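Local coordinates for iron-sulfur cluster assembly scaffold protein NifU (Fervidobacterium islandicum, PDB 6A6F) that probably serves as a scaffold or sulfur-transfer partner in SUF-type iron-sulfur cluster assembly, and holds a zinc ion at its presumed active site, at residues C62-M72 and R120-L131; L16-E24 and V53-G61. One frame throughout, in Å; residues are numbered along the deposited sequence.

Interaction 1 (C62-M72 and R120-L131); sequences CAISQASTNVM and RVKCFLLPWKTL. With ZN (zinc ion), chain G.
Cys62 and Cys123 reach across the start of this helix pair to share one zinc ion, each with SG 2.3 Å from the metal; Cys37 and Asp39 complete the site. Both sulfurs take further polar partners. Arg120 NE donates to Cys123 SG, which lies at the edge of the guanidinium group, in its plane, while its NH1 makes a weak bond of 3.1 Å to Cys62 SG. NH2 of the same arginine bonds Tyr6 OH, so the flat group is held on several sides, and Ile64 CD1 lies over the centre of one face. Cys62 is also the N-cap of helix 63-76, its SG accepting from Ser65 N at a nearly straight 170°.

One turn on, Ser68 OG, swung anti to its own backbone N (chi1 -174°), donates in the carbonyl plane to a lone pair of Phe124 O at 2.7 Å. It also accepts from a water that in turn takes the Trp128 NE1 proton at 2.9 Å. A zinc ion bound by three cysteines and an aspartate is consistent with a SufU-type member of the NifU-like family; here Cys62 lies just ahead of helix 63-76 and Cys123 on helix 118-135, and the segments of the two helices run at 34° to each other.

Pro127 is the knob of the interface, seated among Ser65, Ser68, Thr69 and Met72. Farther along, Met72 lays CG over the six-membered ring of Trp128, 3.4 Å from its centroid, and its SD follows over the same face in a Met-aromatic contact. Replacing Trp128 with an alanine would probably leave the methionine without its aromatic floor and the bridging water without its N-H partner. Leu131 CD2 meets Met72 SD 3.8 Å away.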
loop_
_atom_site.group_PDB
_atom_site.type_symbol
_atom_site.label_atom_id
_atom_site.label_comp_id
_atom_site.label_asym_id
_atom_site.label_seq_id
_atom_site.Cartn_x
_atom_site.Cartn_y
_atom_site.Cartn_z
ATOM N N CYS A 62 -1.881 -4.483 -1.153
ATOM C CA CYS A 62 -1.229 -4.764 0.103
ATOM C C CYS A 62 0.341 -4.797 0.022
ATOM O O CYS A 62 0.963 -4.771 -1.074
ATOM C CB CYS A 62 -1.788 -6.065 0.654
ATOM S SG CYS A 62 -1.214 -7.612 -0.072
ATOM N N ALA A 63 0.968 -4.867 1.180
ATOM C CA ALA A 63 2.397 -4.931 1.251
ATOM C C ALA A 63 3.010 -6.191 0.624
ATOM O O ALA A 63 4.116 -6.130 0.073
ATOM C CB ALA A 63 2.850 -4.772 2.709
ATOM N N ILE A 64 2.319 -7.305 0.710
ATOM C CA ILE A 64 2.781 -8.546 0.171
ATOM C C ILE A 64 2.722 -8.532 -1.364
ATOM O O ILE A 64 3.723 -8.932 -2.009
ATOM C CB ILE A 64 1.997 -9.738 0.738
ATOM C CG1 ILE A 64 2.307 -9.938 2.230
ATOM C CG2 ILE A 64 2.346 -11.009 -0.010
ATOM C CD1 ILE A 64 1.432 -11.009 2.875
ATOM N N SER A 65 1.594 -8.086 -1.943
ATOM C CA SER A 65 1.485 -7.961 -3.400
ATOM C C SER A 65 2.475 -6.934 -3.992
ATOM O O SER A 65 3.072 -7.213 -5.025
ATOM C CB SER A 65 0.050 -7.623 -3.881
ATOM O OG SER A 65 -0.315 -6.293 -3.457
ATOM N N GLN A 66 2.662 -5.782 -3.333
ATOM C CA GLN A 66 3.600 -4.746 -3.780
ATOM C C GLN A 66 5.067 -5.188 -3.607
ATOM O O GLN A 66 5.873 -4.992 -4.542
ATOM C CB GLN A 66 3.380 -3.363 -3.116
ATOM C CG GLN A 66 2.037 -2.723 -3.411
ATOM C CD GLN A 66 1.867 -1.256 -2.938
ATOM O OE1 GLN A 66 0.903 -0.629 -3.324
ATOM N NE2 GLN A 66 2.793 -0.715 -2.133
ATOM N N ALA A 67 5.409 -5.785 -2.457
ATOM C CA ALA A 67 6.735 -6.370 -2.247
ATOM C C ALA A 67 7.066 -7.438 -3.289
ATOM O O ALA A 67 8.116 -7.399 -3.908
ATOM C CB ALA A 67 6.882 -6.942 -0.849
ATOM N N SER A 68 6.142 -8.341 -3.499
ATOM C CA SER A 68 6.301 -9.395 -4.498
ATOM C C SER A 68 6.504 -8.837 -5.908
ATOM O O SER A 68 7.409 -9.260 -6.584
ATOM C CB SER A 68 5.143 -10.360 -4.497
ATOM O OG SER A 68 5.392 -11.465 -5.382
ATOM N N THR A 69 5.686 -7.868 -6.316
ATOM C CA THR A 69 5.856 -7.175 -7.598
ATOM C C THR A 69 7.253 -6.571 -7.804
ATOM O O THR A 69 7.869 -6.754 -8.858
ATOM C CB THR A 69 4.803 -6.046 -7.778
ATOM O OG1 THR A 69 3.476 -6.592 -7.624
ATOM C CG2 THR A 69 4.919 -5.434 -9.175
ATOM N N ASN A 70 7.754 -5.876 -6.796
ATOM C CA ASN A 70 8.997 -5.249 -6.909
ATOM C C ASN A 70 10.145 -6.269 -6.944
ATOM O O ASN A 70 11.112 -6.052 -7.653
ATOM C CB ASN A 70 9.196 -4.252 -5.760
ATOM C CG ASN A 70 8.474 -2.941 -6.005
ATOM O OD1 ASN A 70 8.627 -2.361 -7.061
ATOM N ND2 ASN A 70 7.688 -2.470 -5.029
ATOM N N VAL A 71 10.082 -7.326 -6.141
ATOM C CA VAL A 71 11.156 -8.321 -6.129
ATOM C C VAL A 71 11.130 -9.032 -7.493
ATOM O O VAL A 71 12.178 -9.253 -8.080
ATOM C CB VAL A 71 11.070 -9.278 -4.953
ATOM C CG1 VAL A 71 12.062 -10.390 -5.084
ATOM C CG2 VAL A 71 11.307 -8.517 -3.641
ATOM N N MET A 72 9.949 -9.300 -8.007
ATOM C CA MET A 72 9.824 -9.921 -9.326
ATOM C C MET A 72 10.523 -9.082 -10.404
ATOM O O MET A 72 11.332 -9.629 -11.209
ATOM C CB MET A 72 8.379 -10.141 -9.710
ATOM C CG MET A 72 8.161 -10.789 -11.044
ATOM S SD MET A 72 6.449 -10.816 -11.579
ATOM C CE MET A 72 6.177 -9.141 -12.181
ATOM N N ARG A 120 -3.077 -15.010 1.686
ATOM C CA ARG A 120 -1.966 -14.160 1.238
ATOM C C ARG A 120 -1.125 -14.764 0.106
ATOM O O ARG A 120 -0.391 -14.060 -0.571
ATOM C CB ARG A 120 -1.084 -13.753 2.417
ATOM C CG ARG A 120 -1.844 -13.246 3.624
ATOM C CD ARG A 120 -2.922 -12.208 3.258
ATOM N NE ARG A 120 -2.354 -10.991 2.702
ATOM C CZ ARG A 120 -1.893 -9.978 3.407
ATOM N NH1 ARG A 120 -1.384 -8.940 2.779
ATOM N NH2 ARG A 120 -1.879 -10.014 4.740
ATOM N N VAL A 121 -1.239 -16.053 -0.113
ATOM C CA VAL A 121 -0.622 -16.684 -1.241
ATOM C C VAL A 121 -1.058 -16.051 -2.552
ATOM O O VAL A 121 -0.278 -15.939 -3.482
ATOM C CB VAL A 121 -0.936 -18.197 -1.261
ATOM C CG1 VAL A 121 -0.566 -18.823 -2.600
ATOM C CG2 VAL A 121 -0.161 -18.889 -0.162
ATOM N N LYS A 122 -2.301 -15.626 -2.629
ATOM C CA LYS A 122 -2.795 -14.936 -3.803
ATOM C C LYS A 122 -2.190 -13.559 -4.028
ATOM O O LYS A 122 -2.086 -13.145 -5.163
ATOM C CB LYS A 122 -4.312 -14.774 -3.719
ATOM C CG LYS A 122 -5.042 -16.039 -4.136
ATOM C CD LYS A 122 -5.581 -16.828 -2.957
ATOM C CE LYS A 122 -7.011 -17.273 -3.244
ATOM N NZ LYS A 122 -7.761 -16.025 -3.507
ATOM N N CYS A 123 -1.861 -12.862 -2.939
ATOM C CA CYS A 123 -1.175 -11.590 -2.952
ATOM C C CYS A 123 0.249 -11.748 -3.503
ATOM O O CYS A 123 0.636 -11.034 -4.395
ATOM C CB CYS A 123 -1.158 -10.960 -1.545
ATOM S SG CYS A 123 -2.801 -10.924 -0.737
ATOM N N PHE A 124 1.007 -12.699 -2.959
ATOM C CA PHE A 124 2.288 -13.042 -3.496
ATOM C C PHE A 124 2.271 -13.402 -4.984
ATOM O O PHE A 124 3.146 -12.959 -5.760
ATOM C CB PHE A 124 2.875 -14.238 -2.770
ATOM C CG PHE A 124 4.139 -14.712 -3.375
ATOM C CD1 PHE A 124 5.281 -13.938 -3.314
ATOM C CD2 PHE A 124 4.192 -15.906 -4.048
ATOM C CE1 PHE A 124 6.483 -14.379 -3.882
ATOM C CE2 PHE A 124 5.371 -16.344 -4.642
ATOM C CZ PHE A 124 6.522 -15.576 -4.559
ATOM N N LEU A 125 1.309 -14.226 -5.376
ATOM C CA LEU A 125 1.245 -14.727 -6.728
ATOM C C LEU A 125 0.681 -13.778 -7.759
ATOM O O LEU A 125 0.874 -14.030 -8.941
ATOM C CB LEU A 125 0.481 -16.049 -6.807
ATOM C CG LEU A 125 1.249 -17.262 -6.285
ATOM C CD1 LEU A 125 0.334 -18.470 -6.357
ATOM C CD2 LEU A 125 2.536 -17.511 -7.061
ATOM N N LEU A 126 -0.014 -12.716 -7.340
ATOM C CA LEU A 126 -0.655 -11.823 -8.274
ATOM C C LEU A 126 0.305 -11.306 -9.392
ATOM O O LEU A 126 0.019 -11.485 -10.572
ATOM C CB LEU A 126 -1.316 -10.640 -7.546
ATOM C CG LEU A 126 -1.910 -9.573 -8.481
ATOM C CD1 LEU A 126 -2.984 -10.208 -9.341
ATOM C CD2 LEU A 126 -2.459 -8.403 -7.709
ATOM N N PRO A 127 1.451 -10.671 -9.024
ATOM C CA PRO A 127 2.353 -10.243 -10.113
ATOM C C PRO A 127 2.841 -11.377 -10.971
ATOM O O PRO A 127 3.030 -11.168 -12.156
ATOM C CB PRO A 127 3.531 -9.608 -9.393
ATOM C CG PRO A 127 3.396 -10.114 -7.992
ATOM C CD PRO A 127 1.958 -10.267 -7.723
ATOM N N TRP A 128 3.114 -12.535 -10.383
ATOM C CA TRP A 128 3.687 -13.670 -11.135
ATOM C C TRP A 128 2.679 -14.280 -12.138
ATOM O O TRP A 128 3.033 -14.596 -13.273
ATOM C CB TRP A 128 4.187 -14.756 -10.166
ATOM C CG TRP A 128 5.423 -14.382 -9.443
ATOM C CD1 TRP A 128 5.516 -13.988 -8.156
ATOM C CD2 TRP A 128 6.734 -14.310 -9.989
ATOM N NE1 TRP A 128 6.801 -13.678 -7.857
ATOM C CE2 TRP A 128 7.579 -13.883 -8.969
ATOM C CE3 TRP A 128 7.269 -14.537 -11.255
ATOM C CZ2 TRP A 128 8.945 -13.694 -9.162
ATOM C CZ3 TRP A 128 8.638 -14.373 -11.435
ATOM C CH2 TRP A 128 9.451 -13.967 -10.396
ATOM N N LYS A 129 1.429 -14.424 -11.694
ATOM C CA LYS A 129 0.347 -14.905 -12.537
ATOM C C LYS A 129 0.065 -13.908 -13.658
ATOM O O LYS A 129 -0.178 -14.311 -14.779
ATOM C CB LYS A 129 -0.935 -15.124 -11.715
ATOM C CG LYS A 129 -0.866 -16.192 -10.611
ATOM C CD LYS A 129 -0.244 -17.515 -11.044
ATOM C CE LYS A 129 -1.177 -18.295 -11.968
ATOM N NZ LYS A 129 -0.548 -19.541 -12.546
ATOM N N THR A 130 0.140 -12.615 -13.344
ATOM C CA THR A 130 -0.007 -11.578 -14.348
ATOM C C THR A 130 1.120 -11.601 -15.344
ATOM O O THR A 130 0.882 -11.503 -16.544
ATOM C CB THR A 130 -0.142 -10.181 -13.717
ATOM O OG1 THR A 130 -1.247 -10.217 -12.820
ATOM C CG2 THR A 130 -0.400 -9.134 -14.790
ATOM N N LEU A 131 2.339 -11.813 -14.869
ATOM C CA LEU A 131 3.468 -12.004 -15.753
ATOM C C LEU A 131 3.328 -13.213 -16.702
ATOM O O LEU A 131 3.596 -13.112 -17.908
ATOM C CB LEU A 131 4.703 -12.200 -14.929
ATOM C CG LEU A 131 6.001 -12.519 -15.668
ATOM C CD1 LEU A 131 6.525 -11.339 -16.426
ATOM C CD2 LEU A 131 7.064 -12.942 -14.688
HETATM ZN ZN ZN G . -3.161 -8.618 -0.862
HETATM O O HOH W 1 8.052 -11.997 -5.824
#

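Interaction 2 (L16-E24 and V53-G61); sequences LKKFHGKIE and VDVKFEGHG. With NI (nickel (II) ion), chain J.
His20 and Glu58 meet beside a nickel ion that His20 binds directly and Glu58 does not: His20 NE2 lies 2.2 Å from the metal, whereas the carboxylate is joined to it through water, OE2 accepting from one that is bound to the nickel. His60 of the second subunit binds the same ion, so the site bridges the dimer. Glu58 OE1 takes the Gly59 N-H, which helps to fix the carboxylate.

With CG anti to the backbone N (chi1 -175°), the His20 imidazole sets ND1 over one face of the Phe57 ring, 3.4 Å from CE2, with the two ring planes 56° apart. The backbones form a single bridge on the outer edge of the antiparallel sheet, where the loop after helix 8-14 runs beside strand 51-58. Phe57 N donates to Phe19 O at 2.9 Å, and Gly21 N returns a bond of 2.7 Å to Phe57 O. Gly21 has backbone angles that would jam a CB against the preceding carbonyl.

Ile23 crosses the Lys56 chain at about a right angle, Ile23 CG1 being 3.8 Å from Lys56 CG, and a water ties Lys56 NZ to the carbonyls of Lys18 and His20.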
loop_
_atom_site.group_PDB
_atom_site.type_symbol
_atom_site.label_atom_id
_atom_site.label_comp_id
_atom_site.label_asym_id
_atom_site.label_seq_id
_atom_site.Cartn_x
_atom_site.Cartn_y
_atom_site.Cartn_z
ATOM N N LEU A 16 9.224 0.286 -2.295
ATOM C CA LEU A 16 10.151 0.639 -3.373
ATOM C C LEU A 16 9.425 1.414 -4.472
ATOM O O LEU A 16 8.321 1.045 -4.864
ATOM C CB LEU A 16 10.787 -0.632 -3.937
ATOM C CG LEU A 16 12.106 -0.513 -4.638
ATOM C CD1 LEU A 16 13.186 -0.087 -3.634
ATOM C CD2 LEU A 16 12.472 -1.832 -5.290
ATOM N N LYS A 17 10.069 2.486 -4.948
ATOM C CA LYS A 17 9.514 3.373 -5.945
ATOM C C LYS A 17 10.076 3.256 -7.351
ATOM O O LYS A 17 9.433 3.670 -8.288
ATOM C CB LYS A 17 9.773 4.836 -5.527
ATOM C CG LYS A 17 9.087 5.298 -4.246
ATOM C CD LYS A 17 7.617 4.944 -4.246
ATOM C CE LYS A 17 6.928 5.577 -3.040
ATOM N NZ LYS A 17 5.479 5.226 -3.021
ATOM N N LYS A 18 11.271 2.733 -7.503
ATOM C CA LYS A 18 11.954 2.807 -8.810
ATOM C C LYS A 18 11.254 2.058 -9.961
ATOM O O LYS A 18 11.458 2.419 -11.086
ATOM C CB LYS A 18 13.371 2.332 -8.676
ATOM C CG LYS A 18 13.444 0.895 -8.299
ATOM C CD LYS A 18 14.672 0.664 -7.433
ATOM C CE LYS A 18 15.919 1.033 -8.171
ATOM N NZ LYS A 18 17.062 0.691 -7.306
ATOM N N PHE A 19 10.373 1.081 -9.665
ATOM C CA PHE A 19 9.627 0.366 -10.717
ATOM C C PHE A 19 8.180 0.761 -10.867
ATOM O O PHE A 19 7.466 0.164 -11.663
ATOM C CB PHE A 19 9.736 -1.179 -10.579
ATOM C CG PHE A 19 11.104 -1.657 -10.375
ATOM C CD1 PHE A 19 12.107 -1.261 -11.210
ATOM C CD2 PHE A 19 11.411 -2.423 -9.276
ATOM C CE1 PHE A 19 13.406 -1.660 -10.977
ATOM C CE2 PHE A 19 12.690 -2.841 -9.024
ATOM C CZ PHE A 19 13.695 -2.433 -9.874
ATOM N N HIS A 20 7.724 1.786 -10.146
ATOM C CA HIS A 20 6.304 2.127 -10.130
ATOM C C HIS A 20 6.043 3.209 -11.158
ATOM O O HIS A 20 6.676 4.231 -11.113
ATOM C CB HIS A 20 5.932 2.638 -8.719
ATOM C CG HIS A 20 4.485 2.904 -8.565
ATOM N ND1 HIS A 20 3.536 1.919 -8.748
ATOM C CD2 HIS A 20 3.813 4.027 -8.226
ATOM C CE1 HIS A 20 2.332 2.453 -8.595
ATOM N NE2 HIS A 20 2.481 3.708 -8.234
ATOM N N GLY A 21 5.122 2.995 -12.075
ATOM C CA GLY A 21 4.937 3.926 -13.180
ATOM C C GLY A 21 4.501 3.202 -14.450
ATOM O O GLY A 21 4.306 1.987 -14.481
ATOM N N LYS A 22 4.416 3.957 -15.515
ATOM C CA LYS A 22 4.068 3.436 -16.826
ATOM C C LYS A 22 5.261 3.493 -17.741
ATOM O O LYS A 22 6.203 4.288 -17.525
ATOM C CB LYS A 22 2.957 4.290 -17.461
ATOM C CG LYS A 22 1.712 4.389 -16.622
ATOM C CD LYS A 22 0.664 5.217 -17.352
ATOM C CE LYS A 22 -0.732 4.898 -16.841
ATOM N NZ LYS A 22 -1.620 6.075 -17.029
ATOM N N ILE A 23 5.206 2.692 -18.800
ATOM C CA ILE A 23 6.170 2.805 -19.860
ATOM C C ILE A 23 5.373 3.226 -21.079
ATOM O O ILE A 23 4.402 2.568 -21.429
ATOM C CB ILE A 23 6.884 1.483 -20.114
ATOM C CG1 ILE A 23 7.820 1.157 -18.969
ATOM C CG2 ILE A 23 7.707 1.560 -21.398
ATOM C CD1 ILE A 23 8.381 -0.232 -19.048
ATOM N N GLU A 24 5.770 4.341 -21.686
ATOM C CA GLU A 24 5.091 4.839 -22.860
ATOM C C GLU A 24 5.445 3.943 -24.063
ATOM O O GLU A 24 6.594 3.529 -24.205
ATOM C CB GLU A 24 5.461 6.314 -23.112
ATOM C CG GLU A 24 4.608 6.927 -24.222
ATOM C CD GLU A 24 4.798 8.433 -24.431
ATOM O OE1 GLU A 24 5.881 8.988 -24.096
ATOM O OE2 GLU A 24 3.847 9.057 -24.968
ATOM N N VAL A 53 13.806 -6.054 -21.231
ATOM C CA VAL A 53 14.662 -4.890 -21.080
ATOM C C VAL A 53 14.194 -3.949 -19.956
ATOM O O VAL A 53 15.000 -3.383 -19.257
ATOM C CB VAL A 53 14.678 -4.082 -22.396
ATOM C CG1 VAL A 53 15.508 -2.831 -22.237
ATOM C CG2 VAL A 53 15.235 -4.927 -23.515
ATOM N N ASP A 54 12.892 -3.749 -19.848
ATOM C CA ASP A 54 12.326 -2.926 -18.773
ATOM C C ASP A 54 10.967 -3.410 -18.350
ATOM O O ASP A 54 10.208 -3.929 -19.167
ATOM C CB ASP A 54 12.254 -1.457 -19.196
ATOM C CG ASP A 54 12.196 -0.491 -17.995
ATOM O OD1 ASP A 54 12.059 -0.912 -16.794
ATOM O OD2 ASP A 54 12.291 0.716 -18.262
ATOM N N VAL A 55 10.668 -3.248 -17.065
ATOM C CA VAL A 55 9.382 -3.553 -16.524
ATOM C C VAL A 55 9.038 -2.451 -15.461
ATOM O O VAL A 55 9.842 -2.115 -14.630
ATOM C CB VAL A 55 9.335 -4.948 -15.876
ATOM C CG1 VAL A 55 7.915 -5.334 -15.588
ATOM C CG2 VAL A 55 9.931 -6.026 -16.779
ATOM N N LYS A 56 7.835 -1.936 -15.538
ATOM C CA LYS A 56 7.267 -1.069 -14.534
ATOM C C LYS A 56 5.837 -1.576 -14.165
ATOM O O LYS A 56 5.222 -2.365 -14.887
ATOM C CB LYS A 56 7.210 0.351 -15.049
ATOM C CG LYS A 56 8.549 1.001 -15.197
ATOM C CD LYS A 56 8.382 2.529 -15.330
ATOM C CE LYS A 56 9.743 3.140 -15.569
ATOM N NZ LYS A 56 10.676 2.699 -14.510
ATOM N N PHE A 57 5.320 -1.128 -13.029
ATOM C CA PHE A 57 3.958 -1.425 -12.673
ATOM C C PHE A 57 3.192 -0.201 -12.183
ATOM O O PHE A 57 3.751 0.704 -11.511
ATOM C CB PHE A 57 3.915 -2.524 -11.633
ATOM C CG PHE A 57 4.198 -2.075 -10.253
ATOM C CD1 PHE A 57 5.497 -1.850 -9.836
ATOM C CD2 PHE A 57 3.173 -1.852 -9.365
ATOM C CE1 PHE A 57 5.739 -1.376 -8.554
ATOM C CE2 PHE A 57 3.424 -1.398 -8.079
ATOM C CZ PHE A 57 4.700 -1.178 -7.675
ATOM N N GLU A 58 1.913 -0.222 -12.490
ATOM C CA GLU A 58 0.965 0.686 -11.878
ATOM C C GLU A 58 -0.050 -0.102 -11.055
ATOM O O GLU A 58 -0.084 -1.319 -11.074
ATOM C CB GLU A 58 0.299 1.583 -12.943
ATOM C CG GLU A 58 0.969 2.933 -13.060
ATOM C CD GLU A 58 0.823 3.800 -11.783
ATOM O OE1 GLU A 58 -0.032 3.528 -10.886
ATOM O OE2 GLU A 58 1.578 4.778 -11.683
ATOM N N GLY A 59 -0.904 0.636 -10.351
ATOM C CA GLY A 59 -1.864 0.072 -9.444
ATOM C C GLY A 59 -1.287 0.076 -8.038
ATOM O O GLY A 59 -0.220 0.633 -7.792
ATOM N N HIS A 60 -2.022 -0.536 -7.110
ATOM C CA HIS A 60 -1.551 -0.649 -5.759
ATOM C C HIS A 60 -2.269 -1.774 -5.090
ATOM O O HIS A 60 -3.263 -2.306 -5.585
ATOM C CB HIS A 60 -1.736 0.667 -4.997
ATOM C CG HIS A 60 -3.157 0.961 -4.650
ATOM N ND1 HIS A 60 -4.056 1.434 -5.580
ATOM C CD2 HIS A 60 -3.856 0.797 -3.498
ATOM C CE1 HIS A 60 -5.234 1.585 -5.011
ATOM N NE2 HIS A 60 -5.147 1.203 -3.747
ATOM N N GLY A 61 -1.764 -2.123 -3.926
ATOM C CA GLY A 61 -2.313 -3.226 -3.169
ATOM C C GLY A 61 -1.650 -3.353 -1.805
ATOM O O GLY A 61 -0.926 -2.474 -1.354
HETATM NI NI NI J . 1.243 5.495 -7.755
HETATM O O HOH W 2 9.484 4.228 -12.711
HETATM O O HOH W 3 1.634 6.508 -9.763
HETATM O O HOH W 4 0.018 4.712 -8.575
HETATM O O HOH W 5 2.552 6.330 -6.796
HETATM O O HOH W 6 -0.582 6.504 -9.085
#

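Order along the chain is simple: interaction 2 closes before interaction 1 opens, strand 51-58 leading through residues 59-62 into helix 63-76. Their centres lie 13 Å apart, interaction 1 buried about 4 Å from the middle of the chain and interaction 2 at the surface, on an outer strand of the three-stranded sheet. Helix 63-76 joins them directly, since Gln66 OE1 probably accepts from Gly61 N and Asn70 OD1 packs on both Phe19 and Phe57. Both contacts touch the second subunit. The example illustrates how one strand-to-helix connection can place a zinc-binding helix contact next to a sheet edge that meets the second subunit.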